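Local coordinates for glutathione S-transferase, N-terminal domain protein (Pseudomonas putida, PDB 4NAX) that binds one molecule of oxidized glutathione disulfide per subunit and, as a member of the glutathione transferase superfamily, probably acts as a transferase, at residues V50-D55 with N69-I74; P8-W13 with Q22-P27. One frame throughout, in Å; residues are numbered along the deposited sequence. Where two conformers were deposited one is given.

Contact 1 (V50-D55 with N69-I74); sequences VSFDND and NKIPAI. With GDS (oxidized glutathione disulfide), chain C.
The glutathione site of the thioredoxin-like domain is built here around the cis-proline loop, with a cis peptide between I71 and P72, and F52 packs on I71 beside the bound glutathione disulfide. The ring tip does the touching: CZ of F52 lies 3.7 Å from CG1 of I71, an oblique approach. With its CG anti to the carbonyl carbon, F52 reaches from the loop after strand 45-49 as far as the ligand. One face of the ring is covered by CA4 of the disulfide, while CB5 sits at the edge in the ring plane. CZ of F52 also comes within 3.3 Å of the ligand carbonyl oxygen O5.

Deeper in, I71 turns its other branch to V50. CG2 of I71 is 3.8 Å from CB of V50, and the two side chains run past each other in opposite directions. CG1 of I71 stands between the backbone N and the carbonyl carbon (chi1 65°), which leaves CG2 for V50 and puts CG1 by F52 and the ligand. F62 of helix 60-65 packs on both V50 and I71.

The backbone of I71 grips the ligand with two bonds. Its N donates to O5 of the disulfide over 2.9 Å (157°), and its O accepts from N5 of the disulfide, also at 2.9 Å (165°). This pair of main-chain bonds, made by the residue before the cis-proline, is the one by which glutathione transferases hold the cysteinyl part of glutathione. The extended chain of K70 lies along the ligand, CE of K70 being 3.5 Å from the carboxylate oxygen OE6 of the disulfide. R152 of the second subunit also bonds the disulfide.

The chemistry implies a division of labour: main-chain bonds hold the N-H and C=O of one cysteinyl unit, whereas F52 contributes apolar cover.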
ATOM      1  N   VAL A  50      20.342  -8.844  -1.479  1.00 15.66           N
ATOM      2  CA  VAL A  50      19.910  -9.371  -0.200  1.00 15.56           C
ATOM      3  C   VAL A  50      19.363 -10.773  -0.464  1.00 19.01           C
ATOM      4  O   VAL A  50      18.285 -10.928  -1.030  1.00 20.93           O
ATOM      5  CB  VAL A  50      18.821  -8.468   0.424  1.00 16.31           C
ATOM      6  CG1 VAL A  50      18.325  -9.034   1.743  1.00 16.97           C
ATOM      7  CG2 VAL A  50      19.379  -7.068   0.636  1.00 16.92           C
ATOM      8  N   SER A  51      20.149 -11.793  -0.119  1.00 22.76           N
ATOM      9  CA  SER A  51      19.808 -13.177  -0.439  0.50 25.05           C
ATOM     10  C   SER A  51      18.909 -13.806   0.613  1.00 27.04           C
ATOM     11  O   SER A  51      19.307 -13.953   1.779  1.00 26.94           O
ATOM     12  CB  SER A  51      21.074 -14.018  -0.564  0.50 21.06           C
ATOM     13  OG  SER A  51      20.746 -15.393  -0.700  0.50 29.20           O
ATOM     14  N   PHE A  52      17.711 -14.208   0.200  1.00 27.47           N
ATOM     15  CA  PHE A  52      16.789 -14.921   1.098  1.00 28.74           C
ATOM     16  C   PHE A  52      17.326 -16.313   1.471  1.00 30.46           C
ATOM     17  O   PHE A  52      17.061 -16.823   2.562  1.00 29.46           O
ATOM     18  CB  PHE A  52      15.408 -15.059   0.456  1.00 37.39           C
ATOM     19  CG  PHE A  52      14.684 -13.751   0.227  1.00 25.66           C
ATOM     20  CD1 PHE A  52      15.131 -12.551   0.781  1.00 28.02           C
ATOM     21  CD2 PHE A  52      13.537 -13.734  -0.555  1.00 27.42           C
ATOM     22  CE1 PHE A  52      14.446 -11.373   0.553  1.00 28.38           C
ATOM     23  CE2 PHE A  52      12.844 -12.554  -0.777  1.00 28.01           C
ATOM     24  CZ  PHE A  52      13.298 -11.380  -0.218  1.00 21.76           C
ATOM     25  N   ASP A  53      18.091 -16.909   0.566  1.00 36.32           N
ATOM     26  CA  ASP A  53      18.719 -18.211   0.831  1.00 36.27           C
ATOM     27  C   ASP A  53      19.630 -18.212   2.067  1.00 55.94           C
ATOM     28  O   ASP A  53      19.733 -19.234   2.770  1.00 46.32           O
ATOM     29  CB  ASP A  53      19.496 -18.676  -0.406  1.00 72.38           C
ATOM     30  CG  ASP A  53      18.584 -19.102  -1.548  1.00 54.60           C
ATOM     31  OD1 ASP A  53      17.393 -19.386  -1.295  1.00 52.69           O
ATOM     32  OD2 ASP A  53      19.065 -19.172  -2.698  1.00 82.00           O
ATOM     33  N   ASN A  54      20.283 -17.075   2.313  1.00 35.11           N
ATOM     34  CA  ASN A  54      21.128 -16.884   3.494  1.00 37.11           C
ATOM     35  C   ASN A  54      20.427 -16.190   4.667  1.00 25.51           C
ATOM     36  O   ASN A  54      21.087 -15.863   5.656  1.00 32.45           O
ATOM     37  CB  ASN A  54      22.402 -16.101   3.128  1.00 44.89           C
ATOM     38  CG  ASN A  54      23.591 -17.000   2.863  1.00 66.55           C
ATOM     39  OD1 ASN A  54      24.663 -16.815   3.445  1.00125.05           O
ATOM     40  ND2 ASN A  54      23.414 -17.978   1.984  1.00 76.08           N
ATOM     41  N   ASP A  55      19.100 -16.007   4.585  1.00 30.91           N
ATOM     42  CA  ASP A  55      18.320 -15.277   5.611  1.00 28.23           C
ATOM     43  C   ASP A  55      18.824 -13.833   5.794  1.00 20.20           C
ATOM     44  O   ASP A  55      18.730 -13.297   6.892  1.00 23.72           O
ATOM     45  CB  ASP A  55      18.327 -16.015   6.984  1.00 30.66           C
ATOM     46  CG  ASP A  55      17.467 -17.284   7.015  1.00 31.21           C
ATOM     47  OD1 ASP A  55      16.638 -17.511   6.113  1.00 34.58           O
ATOM     48  OD2 ASP A  55      17.646 -18.070   7.978  1.00 38.89           O
ATOM     49  N   ASN A  69      11.709  -6.401   7.841  1.00 13.42           N
ATOM     50  CA  ASN A  69      12.483  -7.531   7.343  1.00 14.22           C
ATOM     51  C   ASN A  69      12.235  -7.883   5.882  1.00 12.69           C
ATOM     52  O   ASN A  69      12.396  -9.031   5.485  1.00 14.99           O
ATOM     53  CB  ASN A  69      12.533  -8.754   8.299  1.00 14.83           C
ATOM     54  CG  ASN A  69      11.247  -9.546   8.459  1.00 16.50           C
ATOM     55  OD1 ASN A  69      10.629  -9.520   9.535  1.00 16.20           O
ATOM     56  ND2 ASN A  69      10.906 -10.338   7.462  1.00 15.48           N
ATOM     57  N   LYS A  70      11.897  -6.873   5.079  1.00 13.00           N
ATOM     58  CA  LYS A  70      11.593  -7.103   3.672  1.00 13.68           C
ATOM     59  C   LYS A  70      12.370  -6.207   2.753  1.00 12.92           C
ATOM     60  O   LYS A  70      12.790  -5.107   3.126  1.00 14.13           O
ATOM     61  CB  LYS A  70      10.081  -7.015   3.439  1.00 16.29           C
ATOM     62  CG  LYS A  70       9.380  -8.186   4.176  1.00 21.94           C
ATOM     63  CD  LYS A  70       7.958  -8.462   3.872  1.00 22.63           C
ATOM     64  CE  LYS A  70       7.514  -9.617   4.737  1.00 23.19           C
ATOM     65  NZ  LYS A  70       6.131 -10.023   4.447  1.00 38.45           N
ATOM     66  N   ILE A  71      12.590  -6.697   1.547  1.00 12.75           N
ATOM     67  CA  ILE A  71      13.120  -5.877   0.473  1.00 13.41           C
ATOM     68  C   ILE A  71      11.960  -5.346  -0.356  1.00 12.75           C
ATOM     69  O   ILE A  71      10.867  -5.947  -0.389  1.00 12.94           O
ATOM     70  CB  ILE A  71      14.142  -6.659  -0.407  1.00 13.48           C
ATOM     71  CG1 ILE A  71      13.521  -7.835  -1.184  1.00 14.50           C
ATOM     72  CG2 ILE A  71      15.319  -7.124   0.423  1.00 15.38           C
ATOM     73  CD1 ILE A  71      12.906  -7.468  -2.526  1.00 15.15           C
ATOM     74  N   PRO A  72      12.171  -4.251  -1.100  1.00 11.79           N
ATOM     75  CA  PRO A  72      13.384  -3.433  -1.169  1.00 11.48           C
ATOM     76  C   PRO A  72      13.497  -2.425  -0.017  1.00 12.16           C
ATOM     77  O   PRO A  72      12.500  -2.054   0.620  1.00 12.37           O
ATOM     78  CB  PRO A  72      13.223  -2.702  -2.486  1.00 12.64           C
ATOM     79  CG  PRO A  72      11.740  -2.487  -2.589  1.00 12.48           C
ATOM     80  CD  PRO A  72      11.134  -3.767  -2.021  1.00 12.67           C
ATOM     81  N   ALA A  73      14.713  -1.935   0.172  1.00 12.15           N
ATOM     82  CA  ALA A  73      15.000  -0.835   1.096  1.00 12.29           C
ATOM     83  C   ALA A  73      16.103  -0.012   0.455  1.00 12.00           C
ATOM     84  O   ALA A  73      16.880  -0.522  -0.361  1.00 12.92           O
ATOM     85  CB  ALA A  73      15.405  -1.342   2.455  1.00 13.34           C
ATOM     86  N   ILE A  74      16.164   1.258   0.825  1.00 12.35           N
ATOM     87  CA  ILE A  74      17.213   2.147   0.358  1.00 12.19           C
ATOM     88  C   ILE A  74      17.859   2.912   1.507  1.00 12.29           C
ATOM     89  O   ILE A  74      17.268   3.093   2.575  1.00 13.04           O
ATOM     90  CB  ILE A  74      16.723   3.156  -0.704  1.00 12.17           C
ATOM     91  CG1 ILE A  74      15.642   4.099  -0.149  1.00 13.31           C
ATOM     92  CG2 ILE A  74      16.230   2.421  -1.946  1.00 12.67           C
ATOM     93  CD1 ILE A  74      15.385   5.327  -0.990  1.00 14.15           C
TER
HETATM   94  N1  GDS C 301       6.744 -14.415   3.602  1.00 38.86           N
HETATM   95  CA1 GDS C 301       6.267 -14.476   2.222  1.00 28.34           C
HETATM   96  C1  GDS C 301       5.170 -15.507   2.073  1.00 35.38           C
HETATM   97  OE1 GDS C 301       4.391 -15.392   1.098  1.00 27.52           O
HETATM   98  OE2 GDS C 301       5.059 -16.439   2.900  1.00 42.97           O
HETATM   99  CB1 GDS C 301       7.439 -14.828   1.298  1.00 24.99           C
HETATM  100  CG1 GDS C 301       7.190 -14.528  -0.187  1.00 22.04           C
HETATM  101  CD1 GDS C 301       7.058 -13.047  -0.437  1.00 19.51           C
HETATM  102  O1  GDS C 301       7.604 -12.240   0.293  1.00 22.36           O
HETATM  103  N2  GDS C 301       6.306 -12.709  -1.477  1.00 15.87           N
HETATM  104  CA2 GDS C 301       6.126 -11.339  -1.912  1.00 15.89           C
HETATM  105  C2  GDS C 301       4.687 -10.914  -1.788  1.00 14.48           C
HETATM  106  O2  GDS C 301       3.776 -11.689  -2.056  1.00 16.11           O
HETATM  107  CB2 GDS C 301       6.567 -11.191  -3.369  1.00 15.26           C
HETATM  108  SG2 GDS C 301       8.325 -11.371  -3.649  1.00 19.30           S
HETATM  109  N3  GDS C 301       4.468  -9.652  -1.425  1.00 13.82           N
HETATM  110  CA3 GDS C 301       3.129  -9.114  -1.254  1.00 14.13           C
HETATM  111  C3  GDS C 301       3.002  -7.641  -1.575  1.00 13.63           C
HETATM  112  OE3 GDS C 301       2.056  -7.036  -1.028  1.00 14.80           O
HETATM  113  OE4 GDS C 301       3.784  -7.157  -2.400  1.00 14.53           O
HETATM  114  N4  GDS C 301      10.111 -11.159   1.579  1.00 15.43           N
HETATM  115  CA4 GDS C 301      11.030 -11.650   2.583  1.00 17.64           C
HETATM  116  C4  GDS C 301      10.356 -12.406   3.694  1.00 21.68           C
HETATM  117  OE5 GDS C 301      11.071 -12.913   4.607  1.00 23.92           O
HETATM  118  OE6 GDS C 301       9.106 -12.540   3.641  1.00 24.15           O
HETATM  119  C5  GDS C 301      10.326  -9.998   0.974  1.00 13.72           C
HETATM  120  O5  GDS C 301      11.280  -9.285   1.264  1.00 14.52           O
HETATM  121  CA5 GDS C 301       9.363  -9.601  -0.125  1.00 14.27           C
HETATM  122  N5  GDS C 301       9.045  -8.181  -0.022  1.00 12.84           N
HETATM  123  CB5 GDS C 301      10.021  -9.911  -1.470  1.00 14.56           C
HETATM  124  SG5 GDS C 301       9.066  -9.425  -2.908  1.00 17.20           S
HETATM  125  CA6 GDS C 301       6.144  -4.291   0.741  1.00 12.88           C
HETATM  126  C6  GDS C 301       6.749  -3.463  -0.351  1.00 12.52           C
HETATM  127  OE7 GDS C 301       7.974  -3.196  -0.282  1.00 12.66           O
HETATM  128  OE8 GDS C 301       5.993  -3.075  -1.272  1.00 13.72           O
HETATM  129  N6  GDS C 301       4.739  -3.883   0.947  1.00 13.15           N
HETATM  130  CB6 GDS C 301       6.222  -5.776   0.382  1.00 13.09           C
HETATM  131  CG6 GDS C 301       7.674  -6.257   0.295  1.00 13.06           C
HETATM  132  CD6 GDS C 301       7.789  -7.747   0.122  1.00 12.80           C
HETATM  133  O6  GDS C 301       6.796  -8.482   0.081  1.00 13.97           O

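Contact 2 (P8-W13 with Q22-P27); sequences PITRKW and QLYSLP
I9 lays its CD1 methyl over the face of the Y24 ring, a CH-pi contact with CD1 3.6 Å from the ring centroid and 10° off the normal. Its CG1 is anti to the backbone N (chi1 -165°), which extends the chain across the ring, and CG2 comes 3.7 Å from the phenolic OH of Y24. W13 meets the same ring from another direction: its CB lies near the ring plane, 3.9 Å from CE1 of Y24. T10 sets its CG2 methyl beside OH of Y24, 3.9 Å away.

These apolar contacts seat the short, weakly bonded helix 9-12 against strand 21-25, an inner strand of the mixed sheet of the thioredoxin-like domain. The ring of H48, on the neighbouring strand 45-49, meets that of Y24, the planes about 15° apart.

Polar links across the contact run through one water. It accepts from the OH of Y24 at 2.7 Å and donates both to W13 O at 2.7 Å and to Q22 OE1 at 2.8 Å, joining the main chain of W13 to two side chains of the strand. OE1 of Q22 also takes a bond from H48, and the indole NE1 of W13 is held by K49 O.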
ATOM      1  N   PRO A   8      23.994   0.509  10.490  1.00 19.42           N
ATOM      2  CA  PRO A   8      24.597  -0.829  10.537  1.00 19.98           C
ATOM      3  C   PRO A   8      24.412  -1.687   9.291  1.00 19.52           C
ATOM      4  O   PRO A   8      25.185  -2.604   9.055  1.00 19.86           O
ATOM      5  CB  PRO A   8      23.915  -1.476  11.748  1.00 21.92           C
ATOM      6  CG  PRO A   8      23.581  -0.326  12.635  1.00 21.33           C
ATOM      7  CD  PRO A   8      23.218   0.801  11.714  1.00 21.10           C
ATOM      8  N   ILE A   9      23.407  -1.395   8.475  1.00 17.65           N
ATOM      9  CA  ILE A   9      23.250  -2.144   7.234  1.00 17.67           C
ATOM     10  C   ILE A   9      24.535  -2.120   6.389  1.00 18.00           C
ATOM     11  O   ILE A   9      24.840  -3.086   5.675  1.00 18.63           O
ATOM     12  CB  ILE A   9      22.007  -1.652   6.455  1.00 16.98           C
ATOM     13  CG1 ILE A   9      21.636  -2.660   5.363  1.00 17.01           C
ATOM     14  CG2 ILE A   9      22.202  -0.263   5.881  1.00 16.73           C
ATOM     15  CD1 ILE A   9      20.239  -2.482   4.802  1.00 17.71           C
ATOM     16  N   THR A  10      25.278  -1.016   6.477  1.00 17.94           N
ATOM     17  CA  THR A  10      26.481  -0.841   5.669  1.00 19.47           C
ATOM     18  C   THR A  10      27.639  -1.715   6.138  1.00 20.90           C
ATOM     19  O   THR A  10      28.625  -1.874   5.418  1.00 22.96           O
ATOM     20  CB  THR A  10      26.937   0.626   5.613  1.00 21.05           C
ATOM     21  OG1 THR A  10      27.360   1.060   6.919  1.00 22.64           O
ATOM     22  CG2 THR A  10      25.812   1.537   5.071  1.00 21.23           C
ATOM     23  N   ARG A  11      27.522  -2.288   7.335  1.00 21.69           N
ATOM     24  CA  ARG A  11      28.522  -3.245   7.803  1.00 23.03           C
ATOM     25  C   ARG A  11      28.414  -4.538   7.005  1.00 24.96           C
ATOM     26  O   ARG A  11      29.414  -5.185   6.700  1.00 26.28           O
ATOM     27  CB  ARG A  11      28.344  -3.542   9.297  1.00 24.77           C
ATOM     28  CG  ARG A  11      28.664  -2.359  10.189  1.00 36.18           C
ATOM     29  CD  ARG A  11      28.315  -2.649  11.637  1.00 61.15           C
ATOM     30  NE  ARG A  11      28.004  -1.418  12.358  1.00 81.14           N
ATOM     31  CZ  ARG A  11      27.322  -1.353  13.502  1.00 90.12           C
ATOM     32  NH1 ARG A  11      26.824  -2.452  14.069  1.00 68.92           N
ATOM     33  NH2 ARG A  11      27.119  -0.172  14.078  1.00 79.55           N
ATOM     34  N   LYS A  12      27.183  -4.898   6.653  1.00 20.86           N
ATOM     35  CA  LYS A  12      26.936  -6.134   5.942  1.00 20.77           C
ATOM     36  C   LYS A  12      27.021  -5.975   4.422  1.00 21.19           C
ATOM     37  O   LYS A  12      27.469  -6.894   3.729  1.00 23.06           O
ATOM     38  CB  LYS A  12      25.603  -6.724   6.400  1.00 22.73           C
ATOM     39  CG  LYS A  12      25.283  -8.087   5.833  1.00 23.07           C
ATOM     40  CD  LYS A  12      24.092  -8.668   6.567  1.00 25.63           C
ATOM     41  CE  LYS A  12      23.685 -10.018   6.013  1.00 28.33           C
ATOM     42  NZ  LYS A  12      24.644 -11.081   6.393  1.00 33.71           N
ATOM     43  N   TRP A  13      26.617  -4.810   3.917  1.00 18.60           N
ATOM     44  CA  TRP A  13      26.763  -4.468   2.506  1.00 19.84           C
ATOM     45  C   TRP A  13      27.487  -3.124   2.385  1.00 19.21           C
ATOM     46  O   TRP A  13      26.854  -2.091   2.255  1.00 19.66           O
ATOM     47  CB  TRP A  13      25.404  -4.381   1.840  1.00 18.11           C
ATOM     48  CG  TRP A  13      24.674  -5.680   1.742  1.00 17.71           C
ATOM     49  CD1 TRP A  13      24.804  -6.624   0.777  1.00 19.51           C
ATOM     50  CD2 TRP A  13      23.704  -6.180   2.661  1.00 17.03           C
ATOM     51  NE1 TRP A  13      23.968  -7.684   1.033  1.00 20.00           N
ATOM     52  CE2 TRP A  13      23.271  -7.428   2.179  1.00 17.43           C
ATOM     53  CE3 TRP A  13      23.130  -5.680   3.825  1.00 18.45           C
ATOM     54  CZ2 TRP A  13      22.322  -8.190   2.838  1.00 18.68           C
ATOM     55  CZ3 TRP A  13      22.162  -6.421   4.457  1.00 18.85           C
ATOM     56  CH2 TRP A  13      21.770  -7.671   3.967  1.00 18.69           C
ATOM     57  N   GLN A  22      22.031   3.865  -2.081  1.00 12.86           N
ATOM     58  CA  GLN A  22      22.257   2.448  -1.842  1.00 13.35           C
ATOM     59  C   GLN A  22      20.922   1.723  -1.891  1.00 13.05           C
ATOM     60  O   GLN A  22      19.975   2.106  -1.206  1.00 13.60           O
ATOM     61  CB  GLN A  22      22.917   2.234  -0.468  1.00 14.42           C
ATOM     62  CG  GLN A  22      24.203   3.036  -0.264  1.00 15.07           C
ATOM     63  CD  GLN A  22      25.359   2.508  -1.079  1.00 14.67           C
ATOM     64  OE1 GLN A  22      25.745   1.341  -0.940  1.00 15.65           O
ATOM     65  NE2 GLN A  22      25.928   3.346  -1.917  1.00 14.92           N
ATOM     66  N   LEU A  23      20.862   0.683  -2.715  1.00 12.89           N
ATOM     67  CA  LEU A  23      19.685  -0.156  -2.862  1.00 12.80           C
ATOM     68  C   LEU A  23      19.963  -1.541  -2.312  1.00 13.21           C
ATOM     69  O   LEU A  23      20.952  -2.164  -2.685  1.00 13.95           O
ATOM     70  CB  LEU A  23      19.295  -0.283  -4.332  1.00 13.27           C
ATOM     71  CG  LEU A  23      18.168  -1.248  -4.660  1.00 13.73           C
ATOM     72  CD1 LEU A  23      16.840  -0.823  -4.037  1.00 13.75           C
ATOM     73  CD2 LEU A  23      18.025  -1.413  -6.165  1.00 15.37           C
ATOM     74  N   TYR A  24      19.084  -2.028  -1.437  1.00 12.93           N
ATOM     75  CA  TYR A  24      19.212  -3.360  -0.828  1.00 13.00           C
ATOM     76  C   TYR A  24      17.993  -4.145  -1.276  1.00 13.13           C
ATOM     77  O   TYR A  24      16.878  -3.861  -0.846  1.00 13.65           O
ATOM     78  CB  TYR A  24      19.318  -3.259   0.692  1.00 14.19           C
ATOM     79  CG  TYR A  24      20.348  -2.235   1.150  1.00 13.85           C
ATOM     80  CD1 TYR A  24      21.708  -2.542   1.260  1.00 14.82           C
ATOM     81  CD2 TYR A  24      19.965  -0.933   1.432  1.00 14.06           C
ATOM     82  CE1 TYR A  24      22.630  -1.581   1.664  1.00 15.12           C
ATOM     83  CE2 TYR A  24      20.878   0.018   1.856  1.00 14.15           C
ATOM     84  CZ  TYR A  24      22.210  -0.298   1.947  1.00 14.79           C
ATOM     85  OH  TYR A  24      23.098   0.665   2.376  1.00 15.96           O
ATOM     86  N   SER A  25      18.179  -5.087  -2.202  1.00 13.33           N
ATOM     87  CA  SER A  25      17.056  -5.633  -2.912  1.00 13.03           C
ATOM     88  C   SER A  25      17.358  -7.018  -3.480  1.00 13.56           C
ATOM     89  O   SER A  25      18.393  -7.619  -3.193  1.00 14.67           O
ATOM     90  CB  SER A  25      16.617  -4.628  -4.005  1.00 12.95           C
ATOM     91  OG  SER A  25      15.342  -4.952  -4.563  1.00 13.42           O
ATOM     92  N   LEU A  26      16.416  -7.505  -4.273  1.00 13.78           N
ATOM     93  CA  LEU A  26      16.458  -8.810  -4.914  1.00 13.67           C
ATOM     94  C   LEU A  26      15.493  -8.703  -6.101  1.00 13.62           C
ATOM     95  O   LEU A  26      14.476  -8.007  -5.975  1.00 14.57           O
ATOM     96  CB  LEU A  26      16.010  -9.882  -3.922  1.00 15.38           C
ATOM     97  CG  LEU A  26      16.194 -11.332  -4.355  1.00 17.39           C
ATOM     98  CD1 LEU A  26      17.670 -11.672  -4.468  1.00 18.44           C
ATOM     99  CD2 LEU A  26      15.491 -12.224  -3.352  1.00 18.67           C
ATOM    100  N   PRO A  27      15.768  -9.380  -7.251  1.00 14.18           N
ATOM    101  CA  PRO A  27      14.842  -9.267  -8.394  1.00 14.94           C
ATOM    102  C   PRO A  27      13.564 -10.071  -8.117  1.00 16.49           C
ATOM    103  O   PRO A  27      13.513 -11.283  -8.273  1.00 23.78           O
ATOM    104  CB  PRO A  27      15.646  -9.829  -9.571  1.00 17.53           C
ATOM    105  CG  PRO A  27      17.058  -9.800  -9.137  1.00 19.94           C
ATOM    106  CD  PRO A  27      17.030 -10.021  -7.649  1.00 15.01           C
TER
HETATM  107  O   HOH W   1      25.657   0.298   1.695  1.00 17.82           O

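Overall arrangement
Contacts 1 and 2 sit on the same sheet, their centres 8 Å apart, and meet directly through strand 21-25. V50 N lies 2.9 Å from S25 O, and Y24 N lies 2.9 Å from A73 O, both probable hydrogen bonds, so each segment of contact 1 is joined to the strand of contact 2. Their roles differ with distance from the ligand. Contact 1 lines the glutathione disulfide pocket itself, whereas in contact 2 the Y24 side chain is about 10 Å from the disulfide. F62 of helix 60-65 packs against both contacts, reaching I9 in contact 2.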